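Local coordinates for protein insect group II chitinase (Ostrinia furnacalis, PDB 5Y2A) that hydrolyses the beta-1,4 linkages of chitin through the second catalytic domain of a family 18 glycoside hydrolase, at residues K297-D301 against C379-E383; D320-R326 against P361-I366; I174-V180 against Y230-A236; V109-E113 against A155-M161. All coordinates share one frame; numbering follows the deposited sequence.

Interaction 1: K297-D301 against C379-E383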
# COMPACT_ATOMS: atom_id res chain seq x y z
N LYS A 297 16.34 -12.31 -17.37
CA LYS A 297 16.54 -12.18 -18.81
C LYS A 297 15.93 -10.88 -19.31
O LYS A 297 14.79 -10.56 -18.97
CB LYS A 297 15.92 -13.36 -19.55
CG LYS A 297 16.47 -14.71 -19.15
CD LYS A 297 17.98 -14.74 -19.28
CE LYS A 297 18.52 -16.15 -19.15
NZ LYS A 297 18.92 -16.46 -17.75
N VAL A 298 16.68 -10.15 -20.13
CA VAL A 298 16.25 -8.87 -20.67
C VAL A 298 15.65 -9.10 -22.05
O VAL A 298 16.26 -9.75 -22.90
CB VAL A 298 17.42 -7.88 -20.74
CG1 VAL A 298 16.97 -6.56 -21.36
CG2 VAL A 298 18.00 -7.65 -19.36
N HIS A 299 14.45 -8.57 -22.26
CA HIS A 299 13.75 -8.68 -23.53
C HIS A 299 13.61 -7.29 -24.14
O HIS A 299 13.10 -6.37 -23.48
CB HIS A 299 12.37 -9.31 -23.37
CG HIS A 299 12.39 -10.60 -22.61
ND1 HIS A 299 12.21 -11.83 -23.22
CD2 HIS A 299 12.57 -10.87 -21.29
CE1 HIS A 299 12.28 -12.79 -22.31
NE2 HIS A 299 12.50 -12.23 -21.14
N ARG A 300 14.04 -7.13 -25.38
CA ARG A 300 14.01 -5.85 -26.05
C ARG A 300 13.10 -5.87 -27.28
O ARG A 300 12.83 -6.92 -27.87
CB ARG A 300 15.41 -5.40 -26.48
CG ARG A 300 16.35 -5.15 -25.32
CD ARG A 300 17.66 -4.55 -25.80
NE ARG A 300 18.52 -4.19 -24.69
CZ ARG A 300 18.50 -3.03 -24.05
NH1 ARG A 300 17.66 -2.08 -24.43
NH2 ARG A 300 19.33 -2.80 -23.04
N ASP A 301 12.63 -4.68 -27.65
CA ASP A 301 11.82 -4.48 -28.84
C ASP A 301 12.72 -4.01 -29.98
O ASP A 301 13.21 -2.87 -29.93
CB ASP A 301 10.72 -3.46 -28.56
CG ASP A 301 9.96 -3.07 -29.82
OD1 ASP A 301 9.96 -3.84 -30.80
OD2 ASP A 301 9.35 -1.99 -29.81
N CYS A 379 24.81 2.15 -20.97
CA CYS A 379 25.27 0.83 -20.56
C CYS A 379 24.25 -0.23 -20.94
O CYS A 379 23.04 0.00 -20.90
CB CYS A 379 25.55 0.79 -19.07
SG CYS A 379 26.82 1.94 -18.56
N ILE A 380 24.76 -1.40 -21.30
CA ILE A 380 23.94 -2.51 -21.74
C ILE A 380 23.75 -3.43 -20.54
O ILE A 380 24.71 -4.02 -20.03
CB ILE A 380 24.58 -3.22 -22.93
CG1 ILE A 380 24.80 -2.20 -24.07
CG2 ILE A 380 23.71 -4.36 -23.42
CD1 ILE A 380 26.26 -1.94 -24.41
N LEU A 381 22.50 -3.51 -20.07
CA LEU A 381 22.18 -4.28 -18.88
C LEU A 381 22.63 -5.73 -18.98
O LEU A 381 23.23 -6.29 -18.05
CB LEU A 381 20.67 -4.22 -18.66
CG LEU A 381 20.16 -3.09 -17.78
CD1 LEU A 381 18.74 -3.42 -17.42
CD2 LEU A 381 21.05 -3.04 -16.57
N HIS A 382 22.36 -6.31 -20.08
CA HIS A 382 22.59 -7.66 -20.41
C HIS A 382 24.07 -8.01 -20.34
O HIS A 382 24.38 -9.11 -20.06
CB HIS A 382 21.95 -8.02 -21.78
CG HIS A 382 21.02 -6.98 -22.37
ND1 HIS A 382 20.22 -7.29 -23.44
CD2 HIS A 382 20.82 -5.67 -22.13
CE1 HIS A 382 19.54 -6.23 -23.80
NE2 HIS A 382 19.88 -5.23 -23.02
N GLU A 383 24.95 -7.07 -20.61
CA GLU A 383 26.38 -7.26 -20.65
C GLU A 383 26.90 -7.50 -19.23
O GLU A 383 26.63 -6.70 -18.33
CB GLU A 383 27.06 -6.03 -21.25
CG GLU A 383 27.53 -6.19 -22.69
CD GLU A 383 28.18 -4.93 -23.22
OE1 GLU A 383 28.75 -4.17 -22.40
OE2 GLU A 383 28.13 -4.69 -24.44
O HOH W 1 20.62 -1.32 -21.12
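V298 lies against H382, whose CA is 6.5 Å from the V298 CA. Followed outward, the valine first brings CB to 3.9 Å from H382 ND1, at the rim of the imidazole. With CG1 anti to the backbone N (chi1 178°), that methyl is carried over one face of the ring: V298 CG1 is 3.7 Å from the H382 ring centroid and only 18° off the normal, which meets the criterion for a CH-pi contact. The other methyl, V298 CG2, points to the preceding residue of the turn and touches L381 CB more loosely, at 4.4 Å. R300 comes at the same imidazole from its edge. R300 CG is 3.7 Å from H382 CE1, and from there the extended chain carries the guanidinium along the ring's edge, as modelled nearly coplanar with it (7° between the planes). From NE outward, however, the arginine and the ring are placed too close together, so the very short approach of R300 NH2 to H382 NE2 is doubtful evidence of a bond. Water 1 sits firmly within the turn, donating to C379 O at 2.8 Å and accepting from L381 N, but reaches R300 NH2 only weakly. The strongest polar partner of R300 is D321, through a salt bridge. The chain end keeps its shape through a type I turn, E383 N bonding to I380 O at 3.1 Å. Strand 297-299 pairs with strand 309-312, and helix 284-292 supports both segments, V291 touching V298 and C288 touching L381. At the C-terminal end of that helix, K292 reaches the carbonyls of L381 and E383, while C379 is tied by a disulfide to C357.

Interaction 2: D320-R326 against P361-I366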
# COMPACT_ATOMS: atom_id res chain seq x y z
N ASP A 320 12.42 1.57 -18.29
CA ASP A 320 13.30 2.27 -19.21
C ASP A 320 14.74 2.09 -18.77
O ASP A 320 15.07 2.28 -17.59
CB ASP A 320 12.96 3.77 -19.28
CG ASP A 320 11.74 4.05 -20.12
OD1 ASP A 320 11.24 3.11 -20.77
OD2 ASP A 320 11.27 5.21 -20.14
N ASP A 321 15.61 1.73 -19.71
CA ASP A 321 17.04 1.63 -19.46
C ASP A 321 17.73 2.87 -20.02
O ASP A 321 17.07 3.82 -20.46
CB ASP A 321 17.60 0.33 -20.08
CG ASP A 321 17.66 0.37 -21.61
OD1 ASP A 321 16.88 1.11 -22.24
OD2 ASP A 321 18.49 -0.37 -22.18
N ASP A 322 19.07 2.85 -20.01
CA ASP A 322 19.85 3.97 -20.53
C ASP A 322 19.45 4.33 -21.96
O ASP A 322 19.33 5.52 -22.29
CB ASP A 322 21.34 3.64 -20.49
CG ASP A 322 22.05 4.38 -19.40
OD1 ASP A 322 21.46 5.34 -18.87
OD2 ASP A 322 23.21 4.03 -19.09
N PHE A 323 19.24 3.33 -22.81
CA PHE A 323 18.96 3.60 -24.21
C PHE A 323 17.61 4.28 -24.39
O PHE A 323 17.47 5.18 -25.21
CB PHE A 323 19.03 2.31 -25.03
CG PHE A 323 20.42 1.79 -25.20
CD1 PHE A 323 21.25 2.32 -26.17
CD2 PHE A 323 20.91 0.80 -24.37
CE1 PHE A 323 22.55 1.86 -26.33
CE2 PHE A 323 22.20 0.33 -24.52
CZ PHE A 323 23.02 0.86 -25.50
N MET A 324 16.59 3.85 -23.64
CA MET A 324 15.30 4.50 -23.79
C MET A 324 15.28 5.86 -23.11
O MET A 324 14.63 6.79 -23.61
CB MET A 324 14.17 3.62 -23.26
CG MET A 324 12.78 4.22 -23.52
SD MET A 324 12.50 4.65 -25.26
CE MET A 324 11.89 3.08 -25.91
N ALA A 325 15.98 6.01 -21.97
CA ALA A 325 16.13 7.33 -21.37
C ALA A 325 16.81 8.29 -22.34
O ALA A 325 16.39 9.45 -22.48
CB ALA A 325 16.91 7.23 -20.06
N ARG A 326 17.85 7.83 -23.03
CA ARG A 326 18.50 8.66 -24.05
C ARG A 326 17.52 9.02 -25.16
O ARG A 326 17.41 10.19 -25.54
CB ARG A 326 19.71 7.93 -24.63
CG ARG A 326 20.52 8.79 -25.62
CD ARG A 326 21.65 7.99 -26.25
NE ARG A 326 21.15 6.97 -27.17
CZ ARG A 326 21.91 6.06 -27.77
NH1 ARG A 326 23.22 6.04 -27.56
NH2 ARG A 326 21.36 5.18 -28.59
N PRO A 361 23.09 6.70 -13.51
CA PRO A 361 23.24 6.56 -14.97
C PRO A 361 22.06 7.10 -15.76
O PRO A 361 22.27 7.74 -16.80
CB PRO A 361 23.40 5.04 -15.16
CG PRO A 361 22.78 4.43 -13.94
CD PRO A 361 23.07 5.39 -12.82
N LEU A 362 20.83 6.86 -15.32
CA LEU A 362 19.67 7.35 -16.07
C LEU A 362 19.64 8.87 -16.10
O LEU A 362 19.43 9.48 -17.16
CB LEU A 362 18.38 6.79 -15.47
CG LEU A 362 18.18 5.27 -15.51
CD1 LEU A 362 16.84 4.88 -14.88
CD2 LEU A 362 18.29 4.71 -16.93
N LEU A 363 19.85 9.52 -14.95
CA LEU A 363 19.82 10.98 -14.92
C LEU A 363 21.01 11.57 -15.68
O LEU A 363 20.88 12.62 -16.32
CB LEU A 363 19.80 11.47 -13.47
CG LEU A 363 19.62 12.97 -13.25
CD1 LEU A 363 18.30 13.45 -13.84
CD2 LEU A 363 19.71 13.29 -11.77
N THR A 364 22.17 10.94 -15.59
CA THR A 364 23.33 11.41 -16.34
C THR A 364 23.08 11.35 -17.85
O THR A 364 23.45 12.27 -18.59
CB THR A 364 24.56 10.59 -15.96
OG1 THR A 364 24.82 10.77 -14.56
CG2 THR A 364 25.78 11.02 -16.76
N THR A 365 22.45 10.27 -18.31
CA THR A 365 22.11 10.13 -19.72
C THR A 365 21.21 11.27 -20.20
O THR A 365 21.42 11.83 -21.28
CB THR A 365 21.46 8.77 -19.97
OG1 THR A 365 22.41 7.73 -19.71
CG2 THR A 365 20.96 8.67 -21.40
N ILE A 366 20.20 11.63 -19.40
CA ILE A 366 19.30 12.73 -19.77
C ILE A 366 20.05 14.06 -19.81
O ILE A 366 19.84 14.88 -20.72
CB ILE A 366 18.09 12.77 -18.80
CG1 ILE A 366 17.22 11.52 -19.02
CG2 ILE A 366 17.29 14.05 -19.00
CD1 ILE A 366 16.10 11.34 -17.99
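D322 and L362 lie opposite each other with CA atoms 5.6 Å apart, and one helical turn further on R326 faces T365. The short axes of helices 322-326 and 361-366 run in broadly the same direction, approach to 8.8 Å and cross at -31°. This close spacing goes with the small A325 at the interface, whose CB is 4.2 Å from L362 CD2. That same leucine methyl packs against the start of the first helix, with L362 CD2 3.6 Å from D321 C. The polar link is made by T365. Its OG1 stands beside its own backbone N (chi1 -65°), which aims the hydroxyl at D322 OD1, 2.7 Å away, and at P361 O one turn back; its single proton can serve either acceptor. The same rotation puts CG2 anti to the backbone N, and T365 CG2 packs at 3.5 Å on R326 CB. The remaining D322 oxygen, OD2, takes the backbone N of C379. With an alanine in place of D322, the T365 hydroxyl would probably turn to P361 O alone and the C379 N-H would be left without its carboxylate mate. D321 is the N-cap of helix 322-334: its OD1 accepts from M324 N at 3.1 Å, with an N-H...O angle of 160°, and its OD2 pairs with R300. On the barrel side L362 and L363 rest on F247 of strand 241-254, and L363 also on V5 and C7 of strand 4-10. D348 accepts the N-H groups of L362 and L363 at the start of helix 361-371.

Interaction 3: I174-V180 against Y230-A236; sequences IDYAYNV and YWINKGA
W231 and V180 form the apolar centre. V180 CG1 approaches W231 CE3 to 3.7 Å and CG2 meets the adjoining CZ3, so both methyls bear on the six-membered ring; CG1 also reaches the methyl of A236. Next along the indole comes Y178, its ring oblique to the six-membered ring, with centroids 5.3 Å apart and planes at 42°; Y178 CD2 is 3.6 Å from W231 CZ2. I174 completes the surround, CD1 lying near the indole nitrogen and CG2 4.0 Å from Y230 CE2. An alanine at W231 would probably open a gap between V180, Y178 and I174 that their own side chains could not close. Outward, D175 OD1 is the shared polar acceptor. Y230 OH donates to it in a very short bond of 2.5 Å; D175 OD1 lies at the edge of the Y230 ring, in its plane, with the carboxylate turned 57° from the ring. K234 NZ adds a salt bridge to D175 OD1 at 3.3 Å, and its bent chain, with CG beside the backbone N (chi1 -72°), passes over one face of the Y230 ring. Water 2 accepts from K234 NZ and donates to I174 O and Y178 O. K171 brings a second positive charge to D175 OD2 and also bonds Y230 OH. G235 ends helix 224-233 in a Schellman motif, and on the strand side W231 packs on V167 of strand 162-167 and, with A236, on L241 of strand 241-254.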
# COMPACT_ATOMS: atom_id res chain seq x y z
N ILE A 174 -7.09 13.73 -19.34
CA ILE A 174 -6.76 15.06 -19.86
C ILE A 174 -8.03 15.77 -20.32
O ILE A 174 -8.25 16.95 -20.00
CB ILE A 174 -5.74 14.95 -21.00
CG1 ILE A 174 -4.38 14.50 -20.44
CG2 ILE A 174 -5.61 16.29 -21.74
CD1 ILE A 174 -3.49 13.86 -21.47
N ASP A 175 -8.90 15.06 -21.03
CA ASP A 175 -10.14 15.66 -21.52
C ASP A 175 -11.02 16.12 -20.37
O ASP A 175 -11.68 17.16 -20.45
CB ASP A 175 -10.91 14.66 -22.39
CG ASP A 175 -10.20 14.36 -23.69
OD1 ASP A 175 -9.34 15.17 -24.11
OD2 ASP A 175 -10.51 13.31 -24.31
N TYR A 176 -11.03 15.36 -19.27
CA TYR A 176 -11.85 15.71 -18.12
C TYR A 176 -11.25 16.82 -17.26
O TYR A 176 -11.99 17.60 -16.66
CB TYR A 176 -12.06 14.48 -17.25
CG TYR A 176 -13.16 13.52 -17.66
CD1 TYR A 176 -14.49 13.92 -17.71
CD2 TYR A 176 -12.86 12.20 -17.98
CE1 TYR A 176 -15.50 13.03 -18.05
CE2 TYR A 176 -13.86 11.31 -18.33
CZ TYR A 176 -15.17 11.73 -18.37
OH TYR A 176 -16.15 10.83 -18.72
N ALA A 177 -9.92 16.88 -17.16
CA ALA A 177 -9.29 17.62 -16.07
C ALA A 177 -8.75 18.98 -16.46
O ALA A 177 -8.71 19.88 -15.60
CB ALA A 177 -8.14 16.79 -15.47
N TYR A 178 -8.30 19.18 -17.70
CA TYR A 178 -7.41 20.29 -18.00
C TYR A 178 -7.98 21.24 -19.05
O TYR A 178 -8.39 20.81 -20.13
CB TYR A 178 -6.04 19.77 -18.46
CG TYR A 178 -5.39 18.85 -17.46
CD1 TYR A 178 -5.17 19.26 -16.15
CD2 TYR A 178 -4.97 17.58 -17.82
CE1 TYR A 178 -4.57 18.42 -15.22
CE2 TYR A 178 -4.37 16.73 -16.90
CZ TYR A 178 -4.17 17.16 -15.61
OH TYR A 178 -3.57 16.32 -14.69
N ASN A 179 -7.99 22.52 -18.71
CA ASN A 179 -8.07 23.61 -19.68
C ASN A 179 -6.65 23.81 -20.19
O ASN A 179 -5.88 24.60 -19.64
CB ASN A 179 -8.63 24.88 -19.03
CG ASN A 179 -8.78 26.04 -20.01
OD1 ASN A 179 -8.07 26.13 -21.01
ND2 ASN A 179 -9.72 26.93 -19.71
N VAL A 180 -6.30 23.08 -21.24
CA VAL A 180 -4.91 23.02 -21.68
C VAL A 180 -4.36 24.39 -22.08
O VAL A 180 -3.25 24.74 -21.64
CB VAL A 180 -4.74 21.96 -22.78
CG1 VAL A 180 -3.35 22.04 -23.39
CG2 VAL A 180 -5.01 20.57 -22.21
N TYR A 230 -0.83 14.96 -28.22
CA TYR A 230 -2.18 15.32 -27.80
C TYR A 230 -2.18 16.64 -27.02
O TYR A 230 -3.04 17.50 -27.25
CB TYR A 230 -2.79 14.20 -26.95
CG TYR A 230 -4.28 14.31 -26.78
CD1 TYR A 230 -5.14 14.17 -27.87
CD2 TYR A 230 -4.84 14.57 -25.53
CE1 TYR A 230 -6.52 14.27 -27.71
CE2 TYR A 230 -6.22 14.67 -25.37
CZ TYR A 230 -7.05 14.52 -26.46
OH TYR A 230 -8.41 14.62 -26.31
N TRP A 231 -1.23 16.81 -26.10
CA TRP A 231 -1.12 18.08 -25.39
C TRP A 231 -0.86 19.24 -26.35
O TRP A 231 -1.45 20.32 -26.22
CB TRP A 231 -0.01 18.01 -24.34
CG TRP A 231 -0.49 17.44 -23.05
CD1 TRP A 231 -0.56 16.13 -22.71
CD2 TRP A 231 -1.02 18.18 -21.95
NE1 TRP A 231 -1.08 16.00 -21.44
CE2 TRP A 231 -1.38 17.24 -20.96
CE3 TRP A 231 -1.23 19.54 -21.70
CZ2 TRP A 231 -1.94 17.62 -19.74
CZ3 TRP A 231 -1.77 19.91 -20.48
CH2 TRP A 231 -2.12 18.96 -19.52
N ILE A 232 0.03 19.03 -27.33
CA ILE A 232 0.30 20.06 -28.32
C ILE A 232 -0.97 20.40 -29.10
O ILE A 232 -1.32 21.57 -29.27
CB ILE A 232 1.43 19.62 -29.27
CG1 ILE A 232 2.74 19.42 -28.50
CG2 ILE A 232 1.61 20.63 -30.40
CD1 ILE A 232 3.87 18.83 -29.34
N ASN A 233 -1.67 19.37 -29.58
CA ASN A 233 -2.89 19.59 -30.34
C ASN A 233 -4.01 20.20 -29.51
O ASN A 233 -4.91 20.82 -30.07
CB ASN A 233 -3.36 18.28 -30.96
CG ASN A 233 -2.39 17.75 -31.99
OD1 ASN A 233 -1.58 18.51 -32.52
ND2 ASN A 233 -2.47 16.46 -32.28
N LYS A 234 -3.98 20.00 -28.19
CA LYS A 234 -4.93 20.66 -27.31
C LYS A 234 -4.57 22.11 -27.02
O LYS A 234 -5.31 22.78 -26.30
CB LYS A 234 -5.07 19.89 -25.99
CG LYS A 234 -5.81 18.57 -26.13
CD LYS A 234 -7.30 18.79 -26.01
CE LYS A 234 -7.89 17.92 -24.93
NZ LYS A 234 -9.23 18.43 -24.50
N GLY A 235 -3.45 22.60 -27.54
CA GLY A 235 -3.09 24.00 -27.40
C GLY A 235 -1.89 24.30 -26.53
O GLY A 235 -1.66 25.47 -26.22
N ALA A 236 -1.13 23.29 -26.11
CA ALA A 236 0.02 23.51 -25.25
C ALA A 236 1.20 24.07 -26.03
O ALA A 236 1.48 23.65 -27.15
CB ALA A 236 0.43 22.21 -24.56
O HOH W 2 -8.83 18.96 -22.09

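Interaction 4: V109-E113 against A155-M161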
# COMPACT_ATOMS: atom_id res chain seq x y z
N VAL A 109 2.19 31.31 -0.39
CA VAL A 109 3.34 32.21 -0.58
C VAL A 109 4.18 32.26 0.69
O VAL A 109 5.42 32.17 0.64
CB VAL A 109 2.86 33.61 -1.00
CG1 VAL A 109 4.00 34.61 -0.92
CG2 VAL A 109 2.28 33.56 -2.40
N ASP A 110 3.53 32.41 1.85
CA ASP A 110 4.27 32.47 3.11
C ASP A 110 4.93 31.14 3.44
O ASP A 110 6.07 31.11 3.91
CB ASP A 110 3.32 32.90 4.23
CG ASP A 110 2.82 34.31 4.06
OD1 ASP A 110 3.57 35.14 3.50
OD2 ASP A 110 1.68 34.59 4.47
N PHE A 111 4.23 30.03 3.20
CA PHE A 111 4.81 28.71 3.46
C PHE A 111 6.08 28.51 2.65
O PHE A 111 7.12 28.09 3.17
CB PHE A 111 3.78 27.62 3.15
CG PHE A 111 4.14 26.26 3.68
CD1 PHE A 111 4.96 25.41 2.94
CD2 PHE A 111 3.65 25.82 4.90
CE1 PHE A 111 5.29 24.15 3.42
CE2 PHE A 111 3.98 24.55 5.38
CZ PHE A 111 4.80 23.72 4.64
N LEU A 112 6.02 28.82 1.35
CA LEU A 112 7.16 28.61 0.48
C LEU A 112 8.34 29.49 0.90
O LEU A 112 9.48 29.01 1.00
CB LEU A 112 6.75 28.90 -0.97
CG LEU A 112 5.65 27.97 -1.47
CD1 LEU A 112 5.01 28.52 -2.73
CD2 LEU A 112 6.21 26.57 -1.70
N GLU A 113 8.09 30.78 1.14
CA GLU A 113 9.17 31.68 1.54
C GLU A 113 9.75 31.29 2.88
O GLU A 113 10.96 31.47 3.11
CB GLU A 113 8.66 33.11 1.57
CG GLU A 113 8.18 33.59 0.22
CD GLU A 113 7.95 35.08 0.18
OE1 GLU A 113 8.04 35.64 -0.93
OE2 GLU A 113 7.71 35.68 1.24
N ALA A 155 -0.23 35.98 -8.03
CA ALA A 155 0.44 36.22 -6.75
C ALA A 155 1.92 35.86 -6.83
O ALA A 155 2.76 36.57 -6.27
CB ALA A 155 -0.24 35.43 -5.63
N PHE A 156 2.26 34.77 -7.52
CA PHE A 156 3.67 34.37 -7.61
C PHE A 156 4.49 35.39 -8.40
O PHE A 156 5.67 35.59 -8.09
CB PHE A 156 3.80 32.98 -8.24
CG PHE A 156 3.56 31.84 -7.27
CD1 PHE A 156 2.85 32.03 -6.10
CD2 PHE A 156 4.05 30.57 -7.55
CE1 PHE A 156 2.64 30.99 -5.22
CE2 PHE A 156 3.84 29.52 -6.67
CZ PHE A 156 3.14 29.73 -5.50
N ASN A 157 3.90 36.02 -9.42
CA ASN A 157 4.65 36.98 -10.23
C ASN A 157 5.11 38.18 -9.42
O ASN A 157 6.20 38.71 -9.66
CB ASN A 157 3.79 37.45 -11.40
CG ASN A 157 3.75 36.46 -12.54
OD1 ASN A 157 4.52 35.50 -12.57
ND2 ASN A 157 2.84 36.68 -13.48
N ARG A 158 4.31 38.61 -8.44
CA ARG A 158 4.74 39.67 -7.53
C ARG A 158 5.95 39.25 -6.70
O ARG A 158 6.68 40.12 -6.21
CB ARG A 158 3.60 40.05 -6.59
CG ARG A 158 2.30 40.34 -7.28
CD ARG A 158 1.32 40.99 -6.33
NE ARG A 158 -0.02 40.46 -6.56
CZ ARG A 158 -0.98 41.09 -7.22
NH1 ARG A 158 -0.77 42.30 -7.72
NH2 ARG A 158 -2.16 40.50 -7.39
N ARG A 159 6.17 37.95 -6.55
CA ARG A 159 7.22 37.41 -5.70
C ARG A 159 8.36 36.78 -6.48
O ARG A 159 9.34 36.35 -5.86
CB ARG A 159 6.62 36.35 -4.75
CG ARG A 159 5.66 36.89 -3.71
CD ARG A 159 6.51 37.52 -2.64
NE ARG A 159 5.79 38.23 -1.59
CZ ARG A 159 6.40 38.79 -0.55
NH1 ARG A 159 7.72 38.68 -0.42
NH2 ARG A 159 5.70 39.43 0.37
N GLY A 160 8.27 36.74 -7.80
CA GLY A 160 9.30 36.10 -8.59
C GLY A 160 9.37 34.60 -8.40
O GLY A 160 10.45 34.01 -8.53
N MET A 161 8.25 33.96 -8.08
CA MET A 161 8.25 32.53 -7.84
C MET A 161 7.73 31.77 -9.06
O MET A 161 7.04 32.31 -9.92
CB MET A 161 7.43 32.17 -6.60
CG MET A 161 8.09 32.67 -5.32
SD MET A 161 7.32 32.08 -3.80
CE MET A 161 5.64 32.58 -4.06
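V109 and F156 mark the closest backbone approach, 7.4 Å between CA atoms, where helix segments 109-113 and 155-159 run with axes 11.8 Å apart and cross at -38°. That separation is bridged mainly by F156, L112 and M161, with V109 between them. V109 CG2, the methyl beside the backbone N, lies 3.8 Å from F156 CE1 and 3.9 Å from M161 CE. L112 comes to the phenylalanine at about a right angle, its CD1 3.6 Å from F156 CZ. The methionine chain bends at its last torsion (chi3 -55°), laying M161 CE over one face of the F156 ring, so V109, F156 and M161 interlock. Towards solvent, E113 crosses R159. E113 OE1 makes a salt bridge to R159 NH1 at 3.1 Å, while OE2 lies over one face of the guanidinium; with the planes 81° apart this is an electrostatic pairing rather than a hydrogen bond. The chain turns out of the second helix at G160 in a Schellman motif, and F156 O accepts from both R159 N and M161 N. Inward, L112 and F156 both meet L120 of strand 119-123, and L112 also meets L78 of strand 75-81. Two helices running broadly the same way side by side, outside consecutive parallel strands, are the outer layer of a TIM barrel, the fold of family 18 chitinases.

In the fold
Interactions 1 and 2 form one continuous patch, their centres 13 Å apart. R300 NH2 meets D321 OD2 at 2.7 Å, C379 N probably bonds D322 OD2 at 3.1 Å, and I380 CG1 packs on F323 CE2 at 3.7 Å, tying the C-terminal tail to helix 322-334. Interactions 3 and 4 are separate: their centres lie about 27 Å apart, and the centres of interactions 4 and 1 are about 46 Å apart, across the chain's centre. The side chain of Y230 in interaction 3 is about 8 Å from a bound NAG, whose pocket includes Y212, N225 and N229; the N-F-T sequence at N225 is consistent with an N-linked glycan rather than a chitin substrate.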